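Side-chain contact in RE68036p (Drosophila melanogaster, PDB 1SQH), which is of unknown function but is probably an acyltransferase, possibly one that transfers acyl groups to glycine: residues Met155-Ser158 and His159-Phe163. Numbering follows the deposited sequence.
Sequences MVLS and HEDAF
With chi1 of 72° setting OG between its own backbone N and carbonyl carbon, Ser158 turns its hydroxyl to Asp161, whose chi1 of -77° swings the carboxylate back beside its own backbone N. The result is a serine N-cap, here at the point where strand 147-157 of the mixed sheet gives way to helix 159-163. Ser158 OG accepts from Asp161 N at 3.1 Å, the N-H pointing at it within 24° of straight, while the first helical bond runs from Ala162 N to Ser158 O at 2.9 Å. One residue thus engages two successive amides of the first turn. Beside the cap, Leu157 lays CD1 against Asp161 CB (3.7 Å) and CD2 against the Ala162 methyl CB (3.8 Å), one branch for each residue. Both methyl contacts would be lost with an alanine here, which would probably leave a gap between the strand end and the first helical turn, with Ala162 still resting on Leu268 of the neighbouring strand. His159 NE2 is hydrogen-bonded to Ala261 O, tying the turn to helix 248-263. Water completes the junction: it accepts from Ser158 N at 2.8 Å and donates to Asp161 OD2 at 2.7 Å.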
loop_
_atom_site.group_PDB
_atom_site.type_symbol
_atom_site.label_atom_id
_atom_site.label_comp_id
_atom_site.label_asym_id
_atom_site.label_seq_id
_atom_site.Cartn_x
_atom_site.Cartn_y
_atom_site.Cartn_z
HETATM N N MSE A 155 1.882 -11.057 1.489
HETATM C CA MSE A 155 3.043 -11.863 1.896
HETATM C C MSE A 155 3.728 -11.214 3.099
HETATM O O MSE A 155 3.911 -9.996 3.124
HETATM C CB MSE A 155 4.041 -11.999 0.740
HETATM C CG MSE A 155 4.308 -13.458 0.329
HETATM SE SE MSE A 155 2.708 -14.179 -0.493
HETATM C CE MSE A 155 2.266 -12.562 -1.464
ATOM N N VAL A 156 4.107 -12.035 4.083
ATOM C CA VAL A 156 4.719 -11.537 5.323
ATOM C C VAL A 156 6.055 -12.171 5.715
ATOM O O VAL A 156 6.244 -13.389 5.615
ATOM C CB VAL A 156 3.736 -11.704 6.520
ATOM C CG1 VAL A 156 4.357 -11.173 7.806
ATOM C CG2 VAL A 156 2.434 -10.976 6.231
ATOM N N LEU A 157 6.970 -11.324 6.174
ATOM C CA LEU A 157 8.291 -11.763 6.618
ATOM C C LEU A 157 8.582 -11.028 7.921
ATOM O O LEU A 157 8.509 -9.794 7.971
ATOM C CB LEU A 157 9.351 -11.414 5.575
ATOM C CG LEU A 157 10.796 -11.803 5.905
ATOM C CD1 LEU A 157 10.998 -13.316 5.785
ATOM C CD2 LEU A 157 11.713 -11.065 4.930
ATOM N N SER A 158 8.896 -11.781 8.976
ATOM C CA SER A 158 9.165 -11.168 10.272
ATOM C C SER A 158 10.316 -10.170 10.198
ATOM O O SER A 158 11.154 -10.219 9.297
ATOM C CB SER A 158 9.466 -12.239 11.326
ATOM O OG SER A 158 10.737 -12.835 11.110
ATOM N N HIS A 159 10.344 -9.248 11.144
ATOM C CA HIS A 159 11.398 -8.259 11.166
ATOM C C HIS A 159 12.736 -8.962 11.417
ATOM O O HIS A 159 13.714 -8.710 10.705
ATOM C CB HIS A 159 11.113 -7.203 12.242
ATOM C CG HIS A 159 12.166 -6.150 12.334
ATOM N ND1 HIS A 159 13.178 -6.192 13.269
ATOM C CD2 HIS A 159 12.394 -5.050 11.581
ATOM C CE1 HIS A 159 13.982 -5.161 13.087
ATOM N NE2 HIS A 159 13.527 -4.453 12.068
ATOM N N GLU A 160 12.769 -9.854 12.409
ATOM C CA GLU A 160 13.987 -10.597 12.732
ATOM C C GLU A 160 14.537 -11.272 11.476
ATOM O O GLU A 160 15.732 -11.190 11.179
ATOM C CB GLU A 160 13.721 -11.682 13.782
ATOM C CG GLU A 160 12.993 -11.232 15.027
ATOM C CD GLU A 160 11.482 -11.392 14.904
ATOM O OE1 GLU A 160 10.892 -10.742 14.014
ATOM O OE2 GLU A 160 10.894 -12.175 15.691
ATOM N N ASP A 161 13.666 -11.950 10.733
ATOM C CA ASP A 161 14.122 -12.615 9.524
ATOM C C ASP A 161 14.639 -11.613 8.514
ATOM O O ASP A 161 15.697 -11.822 7.925
ATOM C CB ASP A 161 13.007 -13.457 8.903
ATOM C CG ASP A 161 12.787 -14.755 9.652
ATOM O OD1 ASP A 161 13.742 -15.216 10.330
ATOM O OD2 ASP A 161 11.672 -15.321 9.554
ATOM N N ALA A 162 13.899 -10.525 8.318
ATOM C CA ALA A 162 14.314 -9.496 7.379
ATOM C C ALA A 162 15.635 -8.868 7.830
ATOM O O ALA A 162 16.530 -8.624 7.020
ATOM C CB ALA A 162 13.233 -8.421 7.264
ATOM N N PHE A 163 15.754 -8.629 9.131
ATOM C CA PHE A 163 16.958 -8.018 9.702
ATOM C C PHE A 163 18.221 -8.835 9.454
ATOM O O PHE A 163 19.271 -8.277 9.129
ATOM C CB PHE A 163 16.774 -7.816 11.212
ATOM C CG PHE A 163 17.891 -7.040 11.867
ATOM C CD1 PHE A 163 19.104 -7.650 12.173
ATOM C CD2 PHE A 163 17.726 -5.688 12.172
ATOM C CE1 PHE A 163 20.135 -6.923 12.775
ATOM C CE2 PHE A 163 18.751 -4.957 12.773
ATOM C CZ PHE A 163 19.957 -5.574 13.075
HETATM O O HOH W 1 9.126 -14.558 9.067
#